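Local coordinates for protein Exo beta-1,2-glucooligosaccharide sophorohydrolase (non-reducing end) (Parabacteroides distasonis ATCC 8503, PDB 5Z06) that hydrolyses linear beta-1,2-glucan and beta-1,2-glucooligosaccharides of four or more units, releasing sophorose from the non-reducing end, at residues Arg297-Gly302 and Gly308-Asn313; Met331-Gly336 and Gln349-Ile354; Ala100-Ile105 and Tyr170-Asp175; Leu54-Val59 and Trp66-Gln71. All coordinates share one frame; numbering follows the deposited sequence.

In the fold
The four contacts fall into two pairs. Contacts 3 and 4 lie in the N-terminal beta-sandwich, centres about 8 Å apart. They share one sheet, where strands 53-59 and 169-180 are neighbours, and both pack its inner face against the other layer. D175 of contact 3 binds the calcium ion, and the L54 side chain in contact 4 lies about 8 Å from it. Contacts 1 and 2, centres about 11 Å apart, belong to the helical part and are joined by R350, which reaches the carbonyl oxygens of Y299 and W300. Contacts 1 and 4 stay about 16 Å apart at nearest atoms. A glycerol, probably from crystallisation, lies about 4 Å from the E312 side chain of contact 1.

Contact 1 (Arg297-Gly302 and Gly308-Asn313); sequences RYYWEG and GLAREN
Y298 and R311 supply the polar links, each using its side chain on a backbone oxygen of the other segment. Y298 OH donates to R311 O at 2.7 Å, arriving 62° out of the carbonyl plane; with CG anti to the backbone N (chi1 -172°), the ring swings across the gap. R311, bent at its third torsion, answers with two weak bonds to G302 O, from NH2 at 2.9 Å and NE at 3.3 Å, while its NH1 turns to N318 O. This loop follows helix 284-297 at the start of the helical domain, probably the (alpha/alpha)6 barrel of family GH144, and doubles back before strand 313-314. Two waters bridge the halves: one joins the Y298 and G302 carbonyl oxygens to R311 N, the other links Y299 O with G308 O. Apolar packing comes from A310, whose CB meets the edge of the Y299 ring at CD1, 3.5 Å away. Y298 CD1 sits over the centre of one face of that ring, and Y299 OH is tied to A669 N.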
loop_
_atom_site.group_PDB
_atom_site.type_symbol
_atom_site.label_atom_id
_atom_site.label_comp_id
_atom_site.label_asym_id
_atom_site.label_seq_id
_atom_site.Cartn_x
_atom_site.Cartn_y
_atom_site.Cartn_z
ATOM N N ARG A 297 -5.149 -11.847 2.601
ATOM C CA ARG A 297 -6.343 -11.169 3.089
ATOM C C ARG A 297 -6.701 -9.963 2.244
ATOM O O ARG A 297 -7.858 -9.698 2.006
ATOM C CB ARG A 297 -6.155 -10.704 4.517
ATOM C CG ARG A 297 -6.008 -11.786 5.561
ATOM C CD ARG A 297 -5.587 -11.138 6.868
ATOM N NE ARG A 297 -5.154 -12.143 7.823
ATOM C CZ ARG A 297 -4.425 -11.890 8.894
ATOM N NH1 ARG A 297 -4.050 -10.645 9.200
ATOM N NH2 ARG A 297 -4.090 -12.888 9.683
ATOM N N TYR A 298 -5.691 -9.223 1.822
ATOM C CA TYR A 298 -5.894 -8.070 0.974
ATOM C C TYR A 298 -6.774 -8.355 -0.261
ATOM O O TYR A 298 -7.556 -7.509 -0.682
ATOM C CB TYR A 298 -4.526 -7.539 0.538
ATOM C CG TYR A 298 -4.608 -6.261 -0.183
ATOM C CD1 TYR A 298 -4.914 -6.241 -1.520
ATOM C CD2 TYR A 298 -4.438 -5.059 0.479
ATOM C CE1 TYR A 298 -5.020 -5.060 -2.210
ATOM C CE2 TYR A 298 -4.527 -3.848 -0.201
ATOM C CZ TYR A 298 -4.831 -3.865 -1.551
ATOM O OH TYR A 298 -4.967 -2.715 -2.266
ATOM N N TYR A 299 -6.602 -9.529 -0.843
ATOM C CA TYR A 299 -7.229 -9.920 -2.104
ATOM C C TYR A 299 -8.453 -10.770 -1.855
ATOM O O TYR A 299 -9.259 -10.968 -2.754
ATOM C CB TYR A 299 -6.218 -10.688 -2.958
ATOM C CG TYR A 299 -5.007 -9.861 -3.122
ATOM C CD1 TYR A 299 -4.943 -8.895 -4.102
ATOM C CD2 TYR A 299 -3.941 -9.976 -2.230
ATOM C CE1 TYR A 299 -3.834 -8.073 -4.224
ATOM C CE2 TYR A 299 -2.847 -9.157 -2.327
ATOM C CZ TYR A 299 -2.794 -8.205 -3.309
ATOM O OH TYR A 299 -1.684 -7.432 -3.384
ATOM N N TRP A 300 -8.570 -11.302 -0.636
ATOM C CA TRP A 300 -9.727 -12.068 -0.267
ATOM C C TRP A 300 -10.784 -11.171 0.389
ATOM O O TRP A 300 -11.615 -10.614 -0.312
ATOM C CB TRP A 300 -9.312 -13.255 0.591
ATOM C CG TRP A 300 -10.453 -14.185 0.742
ATOM C CD1 TRP A 300 -11.135 -14.472 1.874
ATOM C CD2 TRP A 300 -11.067 -14.926 -0.309
ATOM N NE1 TRP A 300 -12.129 -15.378 1.606
ATOM C CE2 TRP A 300 -12.121 -15.659 0.263
ATOM C CE3 TRP A 300 -10.817 -15.053 -1.685
ATOM C CZ2 TRP A 300 -12.934 -16.506 -0.491
ATOM C CZ3 TRP A 300 -11.612 -15.893 -2.429
ATOM C CH2 TRP A 300 -12.659 -16.617 -1.827
ATOM N N GLU A 301 -10.766 -11.012 1.705
ATOM C CA GLU A 301 -11.723 -10.152 2.368
ATOM C C GLU A 301 -11.555 -8.691 1.973
ATOM O O GLU A 301 -12.507 -7.912 2.021
ATOM C CB GLU A 301 -11.588 -10.308 3.879
ATOM C CG GLU A 301 -10.319 -9.716 4.446
ATOM C CD GLU A 301 -10.092 -10.112 5.874
ATOM O OE1 GLU A 301 -9.726 -11.273 6.127
ATOM O OE2 GLU A 301 -10.241 -9.218 6.731
ATOM N N GLY A 302 -10.336 -8.314 1.601
ATOM C CA GLY A 302 -10.079 -6.972 1.144
ATOM C C GLY A 302 -10.473 -6.671 -0.285
ATOM O O GLY A 302 -10.323 -5.520 -0.736
ATOM N N GLY A 308 -14.625 -8.862 -6.978
ATOM C CA GLY A 308 -13.737 -9.847 -6.371
ATOM C C GLY A 308 -12.255 -9.543 -6.585
ATOM O O GLY A 308 -11.402 -10.328 -6.210
ATOM N N LEU A 309 -11.952 -8.369 -7.129
ATOM C CA LEU A 309 -10.623 -8.034 -7.558
ATOM C C LEU A 309 -9.943 -7.050 -6.617
ATOM O O LEU A 309 -10.535 -6.566 -5.637
ATOM C CB LEU A 309 -10.691 -7.516 -8.984
ATOM C CG LEU A 309 -10.931 -8.617 -10.032
ATOM C CD1 LEU A 309 -10.827 -7.973 -11.403
ATOM C CD2 LEU A 309 -9.985 -9.797 -9.927
ATOM N N ALA A 310 -8.678 -6.789 -6.913
ATOM C CA ALA A 310 -7.801 -6.119 -5.989
ATOM C C ALA A 310 -7.937 -4.634 -6.087
ATOM O O ALA A 310 -7.806 -4.063 -7.155
ATOM C CB ALA A 310 -6.355 -6.509 -6.234
ATOM N N ARG A 311 -8.149 -4.010 -4.944
ATOM C CA ARG A 311 -8.107 -2.596 -4.879
ATOM C C ARG A 311 -6.693 -2.091 -5.117
ATOM O O ARG A 311 -5.721 -2.767 -4.816
ATOM C CB ARG A 311 -8.690 -2.128 -3.545
ATOM C CG ARG A 311 -10.188 -2.311 -3.581
ATOM C CD ARG A 311 -10.920 -1.569 -2.515
ATOM N NE ARG A 311 -11.240 -2.481 -1.452
ATOM C CZ ARG A 311 -12.451 -2.805 -1.000
ATOM N NH1 ARG A 311 -13.576 -2.265 -1.452
ATOM N NH2 ARG A 311 -12.506 -3.678 -0.018
ATOM N N GLU A 312 -6.590 -0.914 -5.700
ATOM C CA GLU A 312 -5.304 -0.287 -5.880
ATOM C C GLU A 312 -4.568 -0.210 -4.554
ATOM O O GLU A 312 -3.389 -0.520 -4.475
ATOM C CB GLU A 312 -5.467 1.110 -6.449
ATOM C CG GLU A 312 -4.201 1.964 -6.474
ATOM C CD GLU A 312 -3.119 1.509 -7.426
ATOM O OE1 GLU A 312 -3.121 0.340 -7.892
ATOM O OE2 GLU A 312 -2.240 2.363 -7.723
ATOM N N ASN A 313 -5.272 0.236 -3.529
ATOM C CA ASN A 313 -4.690 0.340 -2.200
ATOM C C ASN A 313 -5.797 0.479 -1.179
ATOM O O ASN A 313 -6.906 0.887 -1.518
ATOM C CB ASN A 313 -3.712 1.535 -2.085
ATOM C CG ASN A 313 -4.383 2.858 -2.319
ATOM O OD1 ASN A 313 -4.701 3.202 -3.461
ATOM N ND2 ASN A 313 -4.642 3.595 -1.241
HETATM O O HOH W 1 -8.090 -5.502 -2.469
HETATM O O HOH W 2 -8.983 -10.063 -5.263
#

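Contact 2 (Met331-Gly336 and Gln349-Ile354); sequences MAIVAG and QRFLKI
I333 and R350 mark the closest backbone approach of two nearly antiparallel helical segments, whose axes come within 11.8 Å at 163°. They belong to helices 323-338 and 344-360, consecutive in the chain and joined by a short loop into an alpha-hairpin of the helical domain. Side chains alone make the contact, without a hydrogen bond. I333 and F351 carry most of it: I333 CG2, anti to its backbone N, approaches the edge of the ring at CE1, 3.8 Å away, and the two side chains lie alongside each other, pointing opposite ways. The side chains of V334 and F351 cross at about a right angle, CG2 coming obliquely to 4.2 Å from F351 CZ. One face of the ring is covered by I354 CD1, while A405 and I419 of two further helices pack on F351. R350 bends toward the loop, where NH1 bonds Y299 O and NH2 bonds W300 O. The other branch of I333 crosses R350 nearly perpendicularly, CD1 meeting the guanidinium obliquely, 3.8 Å from NH1.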
loop_
_atom_site.group_PDB
_atom_site.type_symbol
_atom_site.label_atom_id
_atom_site.label_comp_id
_atom_site.label_asym_id
_atom_site.label_seq_id
_atom_site.Cartn_x
_atom_site.Cartn_y
_atom_site.Cartn_z
ATOM N N MET A 331 -3.367 -14.849 -8.240
ATOM C CA MET A 331 -2.331 -15.833 -7.938
ATOM C C MET A 331 -2.164 -16.059 -6.445
ATOM O O MET A 331 -2.021 -17.202 -6.036
ATOM C CB MET A 331 -1.011 -15.449 -8.589
ATOM C CG MET A 331 -1.171 -15.484 -10.085
ATOM S SD MET A 331 0.155 -14.590 -10.862
ATOM C CE MET A 331 1.234 -15.971 -11.064
ATOM N N ALA A 332 -2.249 -14.979 -5.663
ATOM C CA ALA A 332 -2.295 -15.075 -4.215
ATOM C C ALA A 332 -3.483 -15.906 -3.773
ATOM O O ALA A 332 -3.369 -16.694 -2.825
ATOM C CB ALA A 332 -2.340 -13.693 -3.570
ATOM N N ILE A 333 -4.626 -15.744 -4.436
ATOM C CA ILE A 333 -5.794 -16.519 -4.060
ATOM C C ILE A 333 -5.602 -18.003 -4.386
ATOM O O ILE A 333 -5.916 -18.869 -3.566
ATOM C CB ILE A 333 -7.097 -15.965 -4.667
ATOM C CG1 ILE A 333 -7.405 -14.601 -4.082
ATOM C CG2 ILE A 333 -8.243 -16.890 -4.331
ATOM C CD1 ILE A 333 -8.391 -13.769 -4.878
ATOM N N VAL A 334 -5.042 -18.307 -5.549
ATOM C CA VAL A 334 -4.749 -19.697 -5.879
ATOM C C VAL A 334 -3.843 -20.326 -4.808
ATOM O O VAL A 334 -4.127 -21.429 -4.312
ATOM C CB VAL A 334 -4.130 -19.811 -7.272
ATOM C CG1 VAL A 334 -3.521 -21.172 -7.522
ATOM C CG2 VAL A 334 -5.191 -19.530 -8.316
ATOM N N ALA A 335 -2.772 -19.611 -4.449
ATOM C CA ALA A 335 -1.869 -20.051 -3.390
ATOM C C ALA A 335 -2.651 -20.278 -2.107
ATOM O O ALA A 335 -2.438 -21.272 -1.432
ATOM C CB ALA A 335 -0.772 -19.023 -3.139
ATOM N N GLY A 336 -3.535 -19.330 -1.795
ATOM C CA GLY A 336 -4.315 -19.344 -0.573
ATOM C C GLY A 336 -5.230 -20.551 -0.510
ATOM O O GLY A 336 -5.477 -21.087 0.580
ATOM N N GLN A 349 -16.002 -19.887 -6.278
ATOM C CA GLN A 349 -17.050 -18.848 -6.260
ATOM C C GLN A 349 -16.468 -17.481 -6.556
ATOM O O GLN A 349 -17.012 -16.733 -7.363
ATOM C CB GLN A 349 -17.813 -18.809 -4.925
ATOM C CG GLN A 349 -18.846 -19.914 -4.764
ATOM C CD GLN A 349 -19.666 -20.108 -6.040
ATOM O OE1 GLN A 349 -19.679 -21.197 -6.597
ATOM N NE2 GLN A 349 -20.308 -19.034 -6.537
ATOM N N ARG A 350 -15.347 -17.172 -5.911
ATOM C CA ARG A 350 -14.643 -15.936 -6.200
ATOM C C ARG A 350 -14.299 -15.820 -7.699
ATOM O O ARG A 350 -14.497 -14.784 -8.298
ATOM C CB ARG A 350 -13.378 -15.812 -5.363
ATOM C CG ARG A 350 -12.473 -14.656 -5.787
ATOM C CD ARG A 350 -13.165 -13.311 -5.685
ATOM N NE ARG A 350 -13.456 -13.026 -4.297
ATOM C CZ ARG A 350 -12.657 -12.374 -3.455
ATOM N NH1 ARG A 350 -11.492 -11.876 -3.849
ATOM N NH2 ARG A 350 -13.024 -12.235 -2.182
ATOM N N PHE A 351 -13.766 -16.890 -8.277
ATOM C CA PHE A 351 -13.317 -16.849 -9.671
ATOM C C PHE A 351 -14.451 -16.757 -10.683
ATOM O O PHE A 351 -14.280 -16.171 -11.758
ATOM C CB PHE A 351 -12.332 -17.971 -9.957
ATOM C CG PHE A 351 -10.918 -17.599 -9.591
ATOM C CD1 PHE A 351 -10.427 -17.807 -8.306
ATOM C CD2 PHE A 351 -10.098 -16.978 -10.520
ATOM C CE1 PHE A 351 -9.133 -17.441 -7.963
ATOM C CE2 PHE A 351 -8.813 -16.616 -10.188
ATOM C CZ PHE A 351 -8.328 -16.848 -8.907
ATOM N N LEU A 352 -15.609 -17.297 -10.331
ATOM C CA LEU A 352 -16.815 -17.076 -11.121
ATOM C C LEU A 352 -17.202 -15.598 -11.133
ATOM O O LEU A 352 -17.504 -15.038 -12.185
ATOM C CB LEU A 352 -17.971 -17.945 -10.614
ATOM C CG LEU A 352 -17.788 -19.422 -10.904
ATOM C CD1 LEU A 352 -18.752 -20.219 -10.043
ATOM C CD2 LEU A 352 -17.980 -19.770 -12.384
ATOM N N LYS A 353 -17.168 -14.971 -9.965
ATOM C CA LYS A 353 -17.374 -13.538 -9.883
ATOM C C LYS A 353 -16.290 -12.770 -10.668
ATOM O O LYS A 353 -16.615 -11.903 -11.485
ATOM C CB LYS A 353 -17.445 -13.086 -8.428
ATOM C CG LYS A 353 -17.234 -11.603 -8.222
ATOM C CD LYS A 353 -17.188 -11.255 -6.751
ATOM C CE LYS A 353 -18.566 -11.330 -6.111
ATOM N NZ LYS A 353 -18.336 -11.284 -4.648
ATOM N N ILE A 354 -15.018 -13.100 -10.426
ATOM C CA ILE A 354 -13.909 -12.436 -11.123
ATOM C C ILE A 354 -14.078 -12.519 -12.634
ATOM O O ILE A 354 -14.003 -11.512 -13.331
ATOM C CB ILE A 354 -12.548 -13.045 -10.738
ATOM C CG1 ILE A 354 -12.156 -12.556 -9.347
ATOM C CG2 ILE A 354 -11.467 -12.672 -11.753
ATOM C CD1 ILE A 354 -10.970 -13.288 -8.764
#

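Contact 3 (Ala100-Ile105 and Tyr170-Asp175); sequences AALPNI and YTIYLD. With CA (calcium ion), chain C.
P103 and I172 point at each other, the end of the isoleucine meeting the CD-CG edge of the proline ring; no hydrogen bond crosses between their segments, although each forms or enters a beta strand. The two belong to opposite layers of a beta-sandwich: 170-175 lies on strand 169-180 of one sheet, and 100-105 is a 3-10 turn and loop running into strand 104-109 of the other. I172 CD1 lies 3.7 Å from P103 CD and 3.8 Å from P103 CG; with CG1 wedged between N and C of its backbone (chi1 69°), this branch is lifted toward the proline. CG2 of I172 looks instead to L102 CD2, more loosely at 4.2 Å. Farther along, A101 CB presses obliquely on the Y170 ring, 3.4 Å from CE2, while Y170 OH is held by D166 and N168. A leucine in place of Y170 would probably cost A101 its aromatic neighbour and leave D166 and N168 without the phenol oxygen. L56 and L160 extend the same apolar layer around P103. At the far end of segment 170-175, D175 chelates the calcium ion with E12, N13, T49 and N52, its OD1 at 2.5 Å and its OD2 at 2.6 Å from the metal.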
loop_
_atom_site.group_PDB
_atom_site.type_symbol
_atom_site.label_atom_id
_atom_site.label_comp_id
_atom_site.label_asym_id
_atom_site.label_seq_id
_atom_site.Cartn_x
_atom_site.Cartn_y
_atom_site.Cartn_z
ATOM N N ALA A 100 -5.979 32.016 27.653
ATOM C CA ALA A 100 -5.333 32.878 26.647
ATOM C C ALA A 100 -3.925 32.426 26.211
ATOM O O ALA A 100 -3.432 32.871 25.181
ATOM C CB ALA A 100 -5.268 34.315 27.158
ATOM N N ALA A 101 -3.266 31.601 27.024
ATOM C CA ALA A 101 -1.925 31.082 26.717
ATOM C C ALA A 101 -1.987 29.902 25.739
ATOM O O ALA A 101 -0.971 29.552 25.126
ATOM C CB ALA A 101 -1.217 30.661 27.992
ATOM N N LEU A 102 -3.181 29.311 25.604
ATOM C CA LEU A 102 -3.475 28.318 24.572
ATOM C C LEU A 102 -3.139 28.852 23.197
ATOM O O LEU A 102 -3.102 30.077 23.005
ATOM C CB LEU A 102 -4.942 27.909 24.567
ATOM C CG LEU A 102 -5.478 27.122 25.750
ATOM C CD1 LEU A 102 -6.990 27.087 25.637
ATOM C CD2 LEU A 102 -4.894 25.716 25.757
ATOM N N PRO A 103 -2.899 27.937 22.234
ATOM C CA PRO A 103 -2.423 28.403 20.941
ATOM C C PRO A 103 -3.471 29.137 20.107
ATOM O O PRO A 103 -4.668 28.989 20.317
ATOM C CB PRO A 103 -1.982 27.110 20.247
ATOM C CG PRO A 103 -1.839 26.103 21.335
ATOM C CD PRO A 103 -2.886 26.466 22.312
ATOM N N ASN A 104 -2.992 29.966 19.201
ATOM C CA ASN A 104 -3.795 30.399 18.085
ATOM C C ASN A 104 -3.704 29.317 17.013
ATOM O O ASN A 104 -2.707 28.599 16.906
ATOM C CB ASN A 104 -3.320 31.740 17.525
ATOM C CG ASN A 104 -3.481 32.889 18.520
ATOM O OD1 ASN A 104 -4.269 32.817 19.468
ATOM N ND2 ASN A 104 -2.718 33.948 18.308
ATOM N N ILE A 105 -4.765 29.218 16.228
ATOM C CA ILE A 105 -4.940 28.128 15.312
ATOM C C ILE A 105 -5.467 28.666 14.002
ATOM O O ILE A 105 -6.319 29.541 13.987
ATOM C CB ILE A 105 -5.857 27.023 15.888
ATOM C CG1 ILE A 105 -6.093 25.924 14.856
ATOM C CG2 ILE A 105 -7.187 27.578 16.371
ATOM C CD1 ILE A 105 -6.602 24.646 15.496
ATOM N N TYR A 170 3.708 24.946 28.827
ATOM C CA TYR A 170 2.437 24.243 28.843
ATOM C C TYR A 170 2.602 23.032 27.968
ATOM O O TYR A 170 3.360 23.043 27.012
ATOM C CB TYR A 170 1.303 25.117 28.303
ATOM C CG TYR A 170 1.094 26.364 29.097
ATOM C CD1 TYR A 170 0.516 26.313 30.353
ATOM C CD2 TYR A 170 1.493 27.605 28.601
ATOM C CE1 TYR A 170 0.333 27.460 31.099
ATOM C CE2 TYR A 170 1.311 28.760 29.340
ATOM C CZ TYR A 170 0.732 28.680 30.587
ATOM O OH TYR A 170 0.539 29.816 31.327
ATOM N N THR A 171 1.894 21.984 28.329
ATOM C CA THR A 171 1.804 20.803 27.525
ATOM C C THR A 171 0.329 20.623 27.302
ATOM O O THR A 171 -0.437 20.467 28.266
ATOM C CB THR A 171 2.355 19.576 28.243
ATOM O OG1 THR A 171 3.772 19.665 28.282
ATOM C CG2 THR A 171 1.970 18.299 27.518
ATOM N N ILE A 172 -0.068 20.653 26.035
ATOM C CA ILE A 172 -1.393 20.178 25.669
ATOM C C ILE A 172 -1.232 19.008 24.700
ATOM O O ILE A 172 -0.224 18.893 23.996
ATOM C CB ILE A 172 -2.299 21.311 25.124
ATOM C CG1 ILE A 172 -1.826 21.798 23.759
ATOM C CG2 ILE A 172 -2.348 22.454 26.149
ATOM C CD1 ILE A 172 -2.661 22.905 23.161
ATOM N N TYR A 173 -2.225 18.139 24.693
ATOM C CA TYR A 173 -2.276 17.056 23.769
ATOM C C TYR A 173 -3.395 17.296 22.776
ATOM O O TYR A 173 -4.471 17.751 23.142
ATOM C CB TYR A 173 -2.482 15.757 24.506
ATOM C CG TYR A 173 -1.455 15.542 25.568
ATOM C CD1 TYR A 173 -0.235 14.952 25.269
ATOM C CD2 TYR A 173 -1.687 15.946 26.879
ATOM C CE1 TYR A 173 0.718 14.745 26.256
ATOM C CE2 TYR A 173 -0.738 15.742 27.868
ATOM C CZ TYR A 173 0.454 15.141 27.551
ATOM O OH TYR A 173 1.399 14.951 28.514
ATOM N N LEU A 174 -3.109 16.997 21.514
ATOM C CA LEU A 174 -4.053 17.151 20.423
ATOM C C LEU A 174 -4.229 15.786 19.799
ATOM O O LEU A 174 -3.252 15.102 19.487
ATOM C CB LEU A 174 -3.526 18.123 19.390
ATOM C CG LEU A 174 -2.999 19.435 19.966
ATOM C CD1 LEU A 174 -2.415 20.242 18.819
ATOM C CD2 LEU A 174 -4.093 20.221 20.676
ATOM N N ASP A 175 -5.481 15.392 19.656
ATOM C CA ASP A 175 -5.842 14.167 19.021
ATOM C C ASP A 175 -7.058 14.401 18.110
ATOM O O ASP A 175 -7.785 15.389 18.250
ATOM C CB ASP A 175 -6.157 13.123 20.099
ATOM C CG ASP A 175 -5.945 11.718 19.623
ATOM O OD1 ASP A 175 -5.503 11.526 18.479
ATOM O OD2 ASP A 175 -6.216 10.775 20.385
HETATM CA CA CA C . -5.355 9.075 18.623
#

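Contact 4 (Leu54-Val59 and Trp66-Gln71); sequences LELTYV and WYSEIQ
Y58 and W66 meet ring to ring between these two strands. The rings are inclined to each other by 40°, with the Y58 ring centroid 4.7 Å from that of the six-membered ring of W66. W66 CZ2 lies over one face of the Y58 ring, toward its rim, and 3.5 Å from CG. In return, Y58 CB makes a CH-pi contact over the five-membered ring, 3.8 Å from its centroid. Both residues share a first torsion near +60° (chi1 60° for Y58), which turns the two rings toward one another. Next along, L56 CD2 touches W66 CH2 at 4.2 Å, and its CD1 rests on S68. At the other end L54 and I70 run side by side with opposed tips, L54 CD1 being 3.5 Å from I70 CG1. Outside this shell, S60 OG bonds W66 NE1 and A101 O receives Y58 OH, fixing both aromatic residues, while Q24 O holds S68 OG. A leucine in place of W66 would probably take the indole off the face of Y58 and leave S60 without its N-H partner. The segments run antiparallel as facing layers of the sandwich, their axes 8.9 Å apart at closest approach and 167° between directions: 53-59 pairs with strand 169-180 in one sheet, 65-71 with strands 23-28 and 155-161 in the other, and L160 and I33 pack beside W66.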
loop_
_atom_site.group_PDB
_atom_site.type_symbol
_atom_site.label_atom_id
_atom_site.label_comp_id
_atom_site.label_asym_id
_atom_site.label_seq_id
_atom_site.Cartn_x
_atom_site.Cartn_y
_atom_site.Cartn_z
ATOM N N LEU A 54 -0.836 13.798 19.722
ATOM C CA LEU A 54 0.271 14.675 19.482
ATOM C C LEU A 54 0.492 15.541 20.697
ATOM O O LEU A 54 -0.462 16.077 21.284
ATOM C CB LEU A 54 0.013 15.540 18.257
ATOM C CG LEU A 54 -0.058 14.768 16.943
ATOM C CD1 LEU A 54 -0.448 15.711 15.828
ATOM C CD2 LEU A 54 1.290 14.164 16.622
ATOM N N GLU A 55 1.762 15.673 21.063
ATOM C CA GLU A 55 2.142 16.453 22.207
ATOM C C GLU A 55 2.495 17.826 21.721
ATOM O O GLU A 55 3.332 17.990 20.847
ATOM C CB GLU A 55 3.342 15.847 22.925
ATOM C CG GLU A 55 3.542 16.449 24.307
ATOM C CD GLU A 55 4.914 16.206 24.883
ATOM O OE1 GLU A 55 5.575 15.243 24.460
ATOM O OE2 GLU A 55 5.340 17.000 25.756
ATOM N N LEU A 56 1.855 18.819 22.311
ATOM C CA LEU A 56 2.156 20.184 21.990
ATOM C C LEU A 56 2.665 20.841 23.271
ATOM O O LEU A 56 1.880 21.331 24.087
ATOM C CB LEU A 56 0.908 20.868 21.416
ATOM C CG LEU A 56 1.224 22.197 20.744
ATOM C CD1 LEU A 56 1.779 21.962 19.350
ATOM C CD2 LEU A 56 -0.008 23.090 20.673
ATOM N N THR A 57 3.980 20.800 23.458
ATOM C CA THR A 57 4.611 21.364 24.656
ATOM C C THR A 57 5.408 22.551 24.200
ATOM O O THR A 57 6.283 22.436 23.332
ATOM C CB THR A 57 5.454 20.339 25.417
ATOM O OG1 THR A 57 4.567 19.396 26.017
ATOM C CG2 THR A 57 6.304 20.985 26.522
ATOM N N TYR A 58 5.070 23.704 24.766
ATOM C CA TYR A 58 5.625 24.961 24.304
ATOM C C TYR A 58 5.830 25.972 25.411
ATOM O O TYR A 58 5.214 25.898 26.467
ATOM C CB TYR A 58 4.724 25.573 23.222
ATOM C CG TYR A 58 3.326 25.861 23.704
ATOM C CD1 TYR A 58 2.339 24.867 23.673
ATOM C CD2 TYR A 58 2.991 27.118 24.236
ATOM C CE1 TYR A 58 1.046 25.124 24.120
ATOM C CE2 TYR A 58 1.694 27.389 24.699
ATOM C CZ TYR A 58 0.735 26.392 24.651
ATOM O OH TYR A 58 -0.539 26.632 25.114
ATOM N N VAL A 59 6.700 26.930 25.105
ATOM C CA VAL A 59 6.897 28.140 25.870
ATOM C C VAL A 59 6.714 29.294 24.895
ATOM O O VAL A 59 7.457 29.437 23.927
ATOM C CB VAL A 59 8.302 28.196 26.500
ATOM C CG1 VAL A 59 8.485 29.482 27.300
ATOM C CG2 VAL A 59 8.521 26.987 27.405
ATOM N N TRP A 66 6.997 30.505 18.212
ATOM C CA TRP A 66 6.993 29.133 17.794
ATOM C C TRP A 66 5.889 28.891 16.792
ATOM O O TRP A 66 4.914 29.637 16.714
ATOM C CB TRP A 66 6.911 28.171 18.994
ATOM C CG TRP A 66 5.702 28.265 19.858
ATOM C CD1 TRP A 66 5.600 28.898 21.066
ATOM C CD2 TRP A 66 4.428 27.663 19.617
ATOM N NE1 TRP A 66 4.345 28.735 21.584
ATOM C CE2 TRP A 66 3.601 27.983 20.719
ATOM C CE3 TRP A 66 3.906 26.894 18.580
ATOM C CZ2 TRP A 66 2.276 27.553 20.811
ATOM C CZ3 TRP A 66 2.602 26.464 18.669
ATOM C CH2 TRP A 66 1.793 26.803 19.770
ATOM N N TYR A 67 6.077 27.836 16.012
ATOM C CA TYR A 67 5.139 27.431 14.997
ATOM C C TYR A 67 5.012 25.916 15.050
ATOM O O TYR A 67 6.011 25.197 15.208
ATOM C CB TYR A 67 5.637 27.856 13.628
ATOM C CG TYR A 67 4.706 27.423 12.528
ATOM C CD1 TYR A 67 3.501 28.086 12.318
ATOM C CD2 TYR A 67 5.013 26.323 11.718
ATOM C CE1 TYR A 67 2.635 27.672 11.325
ATOM C CE2 TYR A 67 4.155 25.904 10.721
ATOM C CZ TYR A 67 2.978 26.573 10.528
ATOM O OH TYR A 67 2.141 26.159 9.546
ATOM N N SER A 68 3.790 25.440 14.927
ATOM C CA SER A 68 3.572 24.047 14.698
ATOM C C SER A 68 2.503 23.876 13.665
ATOM O O SER A 68 1.626 24.716 13.538
ATOM C CB SER A 68 3.144 23.346 15.967
ATOM O OG SER A 68 3.172 21.966 15.740
ATOM N N GLU A 69 2.587 22.786 12.913
ATOM C CA GLU A 69 1.469 22.384 12.086
ATOM C C GLU A 69 1.344 20.886 12.015
ATOM O O GLU A 69 2.348 20.164 12.074
ATOM C CB GLU A 69 1.590 22.960 10.686
ATOM C CG GLU A 69 2.828 22.529 9.941
ATOM C CD GLU A 69 2.818 23.006 8.504
ATOM O OE1 GLU A 69 3.058 22.178 7.605
ATOM O OE2 GLU A 69 2.561 24.211 8.272
ATOM N N ILE A 70 0.102 20.440 11.882
ATOM C CA ILE A 70 -0.238 19.060 11.704
ATOM C C ILE A 70 -0.697 18.949 10.258
ATOM O O ILE A 70 -1.718 19.516 9.870
ATOM C CB ILE A 70 -1.334 18.632 12.675
ATOM C CG1 ILE A 70 -0.844 18.791 14.111
ATOM C CG2 ILE A 70 -1.704 17.177 12.449
ATOM C CD1 ILE A 70 -1.239 20.085 14.761
ATOM N N GLN A 71 0.069 18.206 9.481
ATOM C CA GLN A 71 -0.120 18.121 8.043
ATOM C C GLN A 71 -1.036 16.972 7.658
ATOM O O GLN A 71 -0.907 15.835 8.163
ATOM C CB GLN A 71 1.209 17.959 7.358
ATOM C CG GLN A 71 2.145 19.133 7.558
ATOM C CD GLN A 71 3.599 18.777 7.340
ATOM O OE1 GLN A 71 3.934 17.627 7.095
ATOM N NE2 GLN A 71 4.472 19.767 7.441
#